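Local coordinates for aminoglycoside N(6')acetyltransferase (Legionella pneumophila subsp. pneumophila, PDB 3F5B), which probably transfers an acetyl group to the 6'-amino group of aminoglycosides, as a member of the GNAT acetyltransferase family, at residues Gly93-Asp98 and Ser122-Thr127; Met115-Ile120 and Glu173-Gln178; Val130-Glu135 and His143-Ala148. All coordinates share one frame; numbering follows the deposited sequence.

Contact 1. Residues Gly93-Asp98 and Ser122-Thr127. With CHX (cyclohexane), chain D.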
# COMPACT_ATOMS: atom_id res chain seq x y z
N GLY A 93 6.47 7.47 15.07
CA GLY A 93 5.43 6.58 14.56
C GLY A 93 5.77 6.04 13.18
O GLY A 93 6.93 6.07 12.73
N ALA A 94 4.75 5.53 12.49
CA ALA A 94 4.93 4.96 11.17
C ALA A 94 3.58 4.61 10.53
O ALA A 94 2.60 4.37 11.24
CB ALA A 94 5.81 3.72 11.25
N VAL A 95 3.54 4.60 9.20
CA VAL A 95 2.35 4.12 8.48
C VAL A 95 2.68 2.79 7.80
O VAL A 95 3.74 2.65 7.19
CB VAL A 95 1.80 5.16 7.46
CG1 VAL A 95 2.80 5.47 6.37
CG2 VAL A 95 0.50 4.68 6.83
N THR A 96 1.79 1.83 7.91
CA THR A 96 1.96 0.54 7.24
C THR A 96 1.06 0.57 6.01
O THR A 96 -0.10 0.95 6.11
CB THR A 96 1.58 -0.65 8.16
OG1 THR A 96 2.38 -0.60 9.35
CG2 THR A 96 1.81 -2.01 7.43
N LEU A 97 1.63 0.17 4.87
CA LEU A 97 0.98 0.20 3.57
C LEU A 97 0.77 -1.21 3.02
O LEU A 97 1.67 -2.07 3.08
CB LEU A 97 1.82 1.03 2.58
CG LEU A 97 1.33 1.21 1.15
CD1 LEU A 97 -0.05 1.96 1.13
CD2 LEU A 97 2.43 1.98 0.39
N ASP A 98 -0.43 -1.45 2.49
CA ASP A 98 -0.70 -2.60 1.64
C ASP A 98 -1.21 -2.07 0.34
O ASP A 98 -2.06 -1.17 0.34
CB ASP A 98 -1.82 -3.41 2.21
CG ASP A 98 -1.36 -4.54 3.04
OD1 ASP A 98 -1.32 -5.67 2.48
OD2 ASP A 98 -1.08 -4.31 4.24
N SER A 122 1.45 12.54 -1.66
CA SER A 122 0.12 13.17 -1.70
C SER A 122 -0.67 13.01 -0.38
O SER A 122 -1.46 13.88 -0.04
CB SER A 122 -0.75 12.53 -2.82
OG SER A 122 -0.18 12.81 -4.10
N GLN A 123 -0.47 11.88 0.30
CA GLN A 123 -1.29 11.53 1.49
C GLN A 123 -0.49 11.42 2.80
O GLN A 123 -1.07 11.41 3.90
CB GLN A 123 -2.07 10.23 1.23
CG GLN A 123 -3.07 10.27 0.02
CD GLN A 123 -4.12 11.36 0.14
OE1 GLN A 123 -4.43 11.82 1.24
NE2 GLN A 123 -4.62 11.83 -0.99
N PHE A 124 0.83 11.33 2.72
CA PHE A 124 1.60 11.09 3.94
C PHE A 124 2.89 11.87 3.95
O PHE A 124 3.87 11.43 4.52
CB PHE A 124 1.85 9.58 4.11
CG PHE A 124 0.58 8.79 4.33
CD1 PHE A 124 -0.00 8.74 5.59
CD2 PHE A 124 -0.06 8.15 3.27
CE1 PHE A 124 -1.19 8.03 5.82
CE2 PHE A 124 -1.26 7.45 3.47
CZ PHE A 124 -1.83 7.39 4.75
N SER A 125 2.87 13.05 3.33
CA SER A 125 4.06 13.87 3.23
C SER A 125 4.63 14.30 4.60
O SER A 125 5.81 14.61 4.72
CB SER A 125 3.76 15.10 2.37
OG SER A 125 2.92 15.99 3.10
N ASP A 126 3.75 14.34 5.59
CA ASP A 126 4.01 14.69 6.99
C ASP A 126 4.46 13.49 7.84
O ASP A 126 4.81 13.62 9.01
CB ASP A 126 2.66 15.16 7.54
CG ASP A 126 1.50 14.31 6.98
OD1 ASP A 126 1.64 13.05 6.87
OD2 ASP A 126 0.46 14.89 6.62
N THR A 127 4.40 12.30 7.26
CA THR A 127 4.77 11.08 7.96
C THR A 127 6.29 10.83 7.82
O THR A 127 6.90 11.23 6.83
CB THR A 127 3.91 9.93 7.39
OG1 THR A 127 2.55 10.19 7.71
CG2 THR A 127 4.32 8.57 7.94
C1 CHX D . 0.67 -8.06 -0.88
C2 CHX D . 0.05 -6.74 -1.34
C3 CHX D . 0.31 -5.62 -0.32
C4 CHX D . 1.81 -5.29 -0.22
C5 CHX D . 2.71 -6.52 -0.45
C6 CHX D . 2.02 -7.87 -0.16

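Contact 2. Residues Met115-Ile120 and Glu173-Gln178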
# COMPACT_ATOMS: atom_id res chain seq x y z
N MSE A 115 3.54 5.33 -8.68
CA MSE A 115 2.29 5.38 -7.88
C MSE A 115 2.58 5.38 -6.38
O MSE A 115 1.96 6.15 -5.61
CB MSE A 115 1.34 4.24 -8.24
CG MSE A 115 -0.08 4.43 -7.65
SE MSE A 115 -0.83 2.70 -7.15
CE MSE A 115 0.44 2.28 -5.79
N ILE A 116 3.50 4.50 -5.97
CA ILE A 116 3.91 4.45 -4.57
C ILE A 116 4.40 5.83 -4.12
O ILE A 116 3.93 6.36 -3.10
CB ILE A 116 5.01 3.36 -4.32
CG1 ILE A 116 4.42 1.94 -4.46
CG2 ILE A 116 5.71 3.60 -2.97
CD1 ILE A 116 5.45 0.83 -4.60
N HIS A 117 5.33 6.41 -4.88
CA HIS A 117 5.88 7.71 -4.51
C HIS A 117 4.83 8.81 -4.48
O HIS A 117 4.78 9.62 -3.53
CB HIS A 117 7.03 8.13 -5.40
CG HIS A 117 8.26 7.29 -5.23
ND1 HIS A 117 9.35 7.40 -6.06
CD2 HIS A 117 8.56 6.32 -4.34
CE1 HIS A 117 10.27 6.53 -5.69
NE2 HIS A 117 9.83 5.87 -4.63
N GLU A 118 3.97 8.84 -5.49
CA GLU A 118 2.92 9.87 -5.50
C GLU A 118 1.91 9.68 -4.36
O GLU A 118 1.40 10.65 -3.80
CB GLU A 118 2.20 9.88 -6.85
CG GLU A 118 3.09 10.42 -7.99
CD GLU A 118 2.30 10.56 -9.29
OE1 GLU A 118 1.10 10.24 -9.26
OE2 GLU A 118 2.86 10.98 -10.34
N PHE A 119 1.59 8.45 -4.01
CA PHE A 119 0.68 8.21 -2.89
C PHE A 119 1.26 8.72 -1.57
O PHE A 119 0.59 9.45 -0.81
CB PHE A 119 0.33 6.74 -2.81
CG PHE A 119 -0.57 6.37 -1.65
CD1 PHE A 119 -1.90 6.82 -1.59
CD2 PHE A 119 -0.09 5.57 -0.62
CE1 PHE A 119 -2.74 6.46 -0.51
CE2 PHE A 119 -0.93 5.21 0.47
CZ PHE A 119 -2.24 5.65 0.52
N ILE A 120 2.51 8.34 -1.30
CA ILE A 120 3.17 8.77 -0.06
C ILE A 120 3.28 10.29 0.01
O ILE A 120 2.96 10.86 1.06
CB ILE A 120 4.58 8.14 0.10
CG1 ILE A 120 4.42 6.64 0.28
CG2 ILE A 120 5.31 8.77 1.33
CD1 ILE A 120 5.70 5.83 0.00
N GLU A 173 11.56 11.43 4.25
CA GLU A 173 12.42 12.59 4.03
C GLU A 173 13.55 12.31 3.03
O GLU A 173 13.90 13.18 2.25
CB GLU A 173 12.92 13.19 5.34
CG GLU A 173 11.82 13.91 6.17
CD GLU A 173 11.13 15.11 5.45
OE1 GLU A 173 11.82 15.99 4.90
OE2 GLU A 173 9.87 15.17 5.46
N ASP A 174 14.06 11.08 3.01
CA ASP A 174 14.95 10.65 1.93
C ASP A 174 14.23 10.69 0.59
O ASP A 174 14.79 11.16 -0.39
CB ASP A 174 15.45 9.23 2.14
CG ASP A 174 16.53 9.14 3.17
OD1 ASP A 174 17.25 10.14 3.38
OD2 ASP A 174 16.67 8.07 3.79
N LEU A 175 13.00 10.17 0.57
CA LEU A 175 12.19 10.19 -0.65
C LEU A 175 12.12 11.61 -1.22
O LEU A 175 12.38 11.81 -2.40
CB LEU A 175 10.78 9.63 -0.42
CG LEU A 175 9.79 9.82 -1.58
CD1 LEU A 175 10.34 9.26 -2.90
CD2 LEU A 175 8.39 9.24 -1.29
N LYS A 176 11.76 12.58 -0.37
CA LYS A 176 11.67 13.98 -0.80
C LYS A 176 13.00 14.54 -1.33
O LYS A 176 13.06 15.12 -2.41
CB LYS A 176 11.16 14.85 0.35
CG LYS A 176 9.73 14.51 0.79
CD LYS A 176 9.27 15.49 1.85
CE LYS A 176 7.96 15.06 2.47
NZ LYS A 176 7.56 16.00 3.56
N LYS A 177 14.06 14.36 -0.56
CA LYS A 177 15.36 14.89 -0.95
C LYS A 177 15.84 14.28 -2.26
O LYS A 177 16.53 14.93 -3.04
CB LYS A 177 16.38 14.71 0.17
CG LYS A 177 16.24 15.73 1.29
CD LYS A 177 17.05 15.34 2.52
CE LYS A 177 16.82 16.33 3.66
NZ LYS A 177 17.31 15.78 4.97
N GLN A 178 15.45 13.03 -2.51
CA GLN A 178 15.83 12.31 -3.72
C GLN A 178 14.79 12.47 -4.83
O GLN A 178 15.01 12.04 -5.97
CB GLN A 178 16.06 10.83 -3.41
CG GLN A 178 17.30 10.59 -2.55
CD GLN A 178 17.84 9.17 -2.67
OE1 GLN A 178 17.16 8.19 -2.34
NE2 GLN A 178 19.09 9.05 -3.13

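Contact 3. Residues Val130-Glu135 and His143-Ala148. With CHX (cyclohexane), chain D; EDO (1,2-ethanediol), chain I.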
# COMPACT_ATOMS: atom_id res chain seq x y z
N VAL A 130 7.36 4.82 6.21
CA VAL A 130 6.37 3.90 5.66
C VAL A 130 6.91 2.48 5.77
O VAL A 130 8.08 2.23 5.49
CB VAL A 130 6.01 4.19 4.14
CG1 VAL A 130 4.97 3.16 3.62
CG2 VAL A 130 5.50 5.61 3.97
N LEU A 131 6.04 1.55 6.16
CA LEU A 131 6.40 0.14 6.23
C LEU A 131 5.55 -0.63 5.26
O LEU A 131 4.36 -0.38 5.12
CB LEU A 131 6.18 -0.40 7.64
CG LEU A 131 6.94 0.31 8.77
CD1 LEU A 131 6.40 -0.15 10.12
CD2 LEU A 131 8.44 0.08 8.66
N ILE A 132 6.20 -1.59 4.58
CA ILE A 132 5.51 -2.56 3.72
C ILE A 132 6.03 -3.97 3.97
O ILE A 132 7.21 -4.16 4.30
CB ILE A 132 5.59 -2.14 2.22
CG1 ILE A 132 4.48 -2.81 1.42
CG2 ILE A 132 6.98 -2.36 1.63
CD1 ILE A 132 4.05 -1.96 0.15
N ASN A 133 5.14 -4.96 3.83
CA ASN A 133 5.42 -6.30 4.38
C ASN A 133 5.15 -7.46 3.41
O ASN A 133 4.28 -8.28 3.67
CB ASN A 133 4.58 -6.49 5.64
CG ASN A 133 5.01 -5.56 6.77
OD1 ASN A 133 6.04 -5.79 7.40
ND2 ASN A 133 4.24 -4.50 7.01
N PRO A 134 5.88 -7.53 2.27
CA PRO A 134 5.52 -8.59 1.32
C PRO A 134 6.02 -9.97 1.72
O PRO A 134 6.99 -10.09 2.49
CB PRO A 134 6.21 -8.15 0.03
CG PRO A 134 7.48 -7.50 0.55
CD PRO A 134 6.96 -6.68 1.73
N GLU A 135 5.32 -11.00 1.24
CA GLU A 135 5.78 -12.39 1.32
C GLU A 135 7.10 -12.51 0.55
O GLU A 135 7.22 -11.99 -0.56
CB GLU A 135 4.71 -13.27 0.66
CG GLU A 135 4.98 -14.75 0.76
CD GLU A 135 3.85 -15.57 0.19
OE1 GLU A 135 2.78 -15.03 -0.14
OE2 GLU A 135 4.03 -16.80 0.09
N HIS A 143 10.97 -6.68 -5.42
CA HIS A 143 11.77 -5.95 -6.40
C HIS A 143 11.25 -4.51 -6.64
O HIS A 143 12.00 -3.53 -6.61
CB HIS A 143 11.81 -6.72 -7.72
CG HIS A 143 12.60 -6.01 -8.78
ND1 HIS A 143 13.96 -6.13 -8.89
CD2 HIS A 143 12.22 -5.14 -9.74
CE1 HIS A 143 14.39 -5.38 -9.89
NE2 HIS A 143 13.35 -4.77 -10.43
N VAL A 144 9.96 -4.40 -6.90
CA VAL A 144 9.33 -3.07 -7.02
C VAL A 144 9.54 -2.23 -5.76
O VAL A 144 9.90 -1.06 -5.84
CB VAL A 144 7.83 -3.20 -7.34
CG1 VAL A 144 7.11 -1.89 -7.14
CG2 VAL A 144 7.63 -3.81 -8.75
N TYR A 145 9.32 -2.80 -4.58
CA TYR A 145 9.45 -1.95 -3.38
C TYR A 145 10.90 -1.52 -3.21
O TYR A 145 11.16 -0.38 -2.85
CB TYR A 145 8.95 -2.67 -2.11
CG TYR A 145 7.52 -3.13 -2.24
CD1 TYR A 145 6.64 -2.51 -3.13
CD2 TYR A 145 7.05 -4.19 -1.49
CE1 TYR A 145 5.34 -2.93 -3.27
CE2 TYR A 145 5.72 -4.61 -1.61
CZ TYR A 145 4.89 -3.98 -2.50
OH TYR A 145 3.60 -4.37 -2.64
N LYS A 146 11.85 -2.42 -3.48
CA LYS A 146 13.26 -2.02 -3.44
C LYS A 146 13.53 -0.87 -4.43
O LYS A 146 14.27 0.07 -4.10
CB LYS A 146 14.22 -3.19 -3.72
CG LYS A 146 14.42 -4.13 -2.53
CD LYS A 146 15.69 -4.95 -2.66
CE LYS A 146 15.41 -6.27 -3.31
NZ LYS A 146 16.63 -7.11 -3.23
N LYS A 147 12.98 -0.96 -5.64
CA LYS A 147 13.09 0.09 -6.66
C LYS A 147 12.55 1.43 -6.15
O LYS A 147 13.07 2.47 -6.50
CB LYS A 147 12.29 -0.28 -7.91
CG LYS A 147 13.09 -0.55 -9.16
CD LYS A 147 12.16 -0.82 -10.38
CE LYS A 147 12.04 0.36 -11.36
NZ LYS A 147 13.32 0.62 -12.12
N ALA A 148 11.48 1.37 -5.34
CA ALA A 148 10.84 2.54 -4.76
C ALA A 148 11.65 3.11 -3.61
O ALA A 148 11.38 4.22 -3.16
CB ALA A 148 9.39 2.21 -4.32
C1 CHX D . 0.67 -8.06 -0.88
C2 CHX D . 0.05 -6.74 -1.34
C3 CHX D . 0.31 -5.62 -0.32
C4 CHX D . 1.81 -5.29 -0.22
C5 CHX D . 2.71 -6.52 -0.45
C6 CHX D . 2.02 -7.87 -0.16
C1 EDO I . 4.42 -5.65 -7.21
O1 EDO I . 4.30 -6.57 -8.32
C2 EDO I . 3.08 -4.98 -6.92
O2 EDO I . 2.77 -4.98 -5.51

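Contact 1. Residues Gly93-Asp98 and Ser122-Thr127
V95, on strand 94-101, meets F124 and T127 where the chain leaves helix 109-123 and folds into a type I beta turn from F124 to T127. The turn is closed by the backbone bond from T127 N to F124 O, 2.9 Å. The two segments belong to one beta-alpha-beta unit of the GNAT fold, made of strand 94-101, helix 109-123 and strand 129-132. The contact sits at the turn that brings the chain from the helix back to the sheet.

V95 carries its side of the contact with both methyl groups. CG2 stands over one face of the F124 ring, displaced toward the rim, and makes a CH-pi contact. V95 CG2 lies 4.3 Å from the centroid of the F124 ring, 25° off its normal. The nearest ring atom to V95 CG2 is F124 CE1, at 3.9 Å. The other branch is set between the backbone N and the carbonyl carbon (chi1 63°), and this turns V95 CG1 to T127 CG2 at 3.8 Å. V95 crosses both partners at about a right angle.

T81 of strand 74-84 also touches V95 and F124, and W67 of strand 65-71 touches F124. D98, at the far end of its segment, belongs to the cyclohexane pocket. T127 OG1 lies at the edge of the F124 ring, in its plane, and donates a 3.1 Å hydrogen bond to D126 OD1, nearly along the C-O axis.

Contact 2. Residues Met115-Ile120 and Glu173-Gln178
H117 and L175 mark the closest approach of two helical segments, with their CA atoms 7.8 Å apart. Segment 115-120 is the middle of helix 109-123, and segment 173-178 belongs to the C-terminal helix 172-178. This is helix-helix packing on the GNAT fold. It joins the helix of the beta-alpha-beta unit to the helix that follows strand 164-171. The backbones are too far apart to bond to each other, and side chains make the whole contact.

L175 is the residue that reaches across. Its CG is anti to the backbone N (chi1 171°), and the two methyls at its end go to different partners. CD1 sits almost exactly over the centre of the H117 imidazole. L175 CD1 lies 3.6 Å from the centroid of the H117 ring, 6° off its normal. All five ring atoms are therefore at nearly equal range, with L175 CD1 to H117 CG at 3.7 Å. This is a CH-pi contact made squarely on the face. The second methyl, L175 CD2, meets I120 CG2 at 4.1 Å, one helical turn along from H117.

The polar side of the imidazole is held elsewhere. H117 NE2 is hydrogen-bonded to A148 O, in segment 143-148. One ring thus serves two neighbours, with L175 on a face and a backbone carbonyl at a nitrogen. The bond probably also limits rotation of the ring under L175.

The neighbours of L175 along the helix carry charge. K176 NZ forms a salt bridge to E173 and also approaches S125 O, a probable hydrogen bond. K176 NZ meets E173 OE2 at 3.1 Å, on the syn side and 24° out of the carboxylate plane.

Contact 3. Residues Val130-Glu135 and His143-Ala148
I132 packs against one face of the Y145 ring. Its CD1 stands above the plane, displaced toward the rim, 3.4 Å from Y145 CZ. I132 CD1 makes a CH-pi contact, 3.7 Å from the centroid of the Y145 ring. I132 CG2, at a similar height on the same side of the ring plane, is 3.6 Å from Y145 CD2. With CG1 anti to the backbone N (chi1 -158°), I132 reaches across the ring at about a right angle, and CD1 ends near CZ. P134 CG comes to the ring edge, 3.9 Å from Y145 CD2.

The same three residues line the pocket of the bound cyclohexane, with D98, L99 and F100. Y145 OH comes close to cyclohexane C4, 3.1 Å, a short non-bonded contact. Cyclohexane C5 lies at the ring edge, in plane. On the strand side, I132 CG1 is 4.0 Å from cyclohexane C4.

In the GNAT fold, strand 129-132 is followed by helix 139-148, and this contact packs that helix against the end of the strand. The pocket lies beside parallel strands 94-101 and 129-132, the region where GNAT enzymes usually bind acetyl-CoA. Backbone bonds hold I132 to M168 and P134 to Y166, both of strand 164-171. I132 also touches L99 and F150.

An ethanediol, probably from the crystallisation liquor, is hydrogen-bonded to R140 NH2 and donates a weak 3.0 Å bond from O2 to Y145 OH.

Overall arrangement
All three contacts rely on apolar groups set over ring faces, but their surroundings differ. Contacts 2 and 3 are buried. Contact 1 is only partly buried, at a turn. Contacts 1 and 2 share helix 109-123, and F119 of contact 2 packs on L97 and F124 of contact 1. Contacts 1 and 3 share the sheet: strands 94-101 and 129-132 are parallel neighbours, joined by backbone bonds between V95 and L131 and between L97 and L131. Both also touch the cyclohexane. Contact 2 lies away from that pocket, yet I116 packs on Y145. A salt bridge lies beside contact 2 on the C-terminal helix, whereas contact 3 faces a ligand.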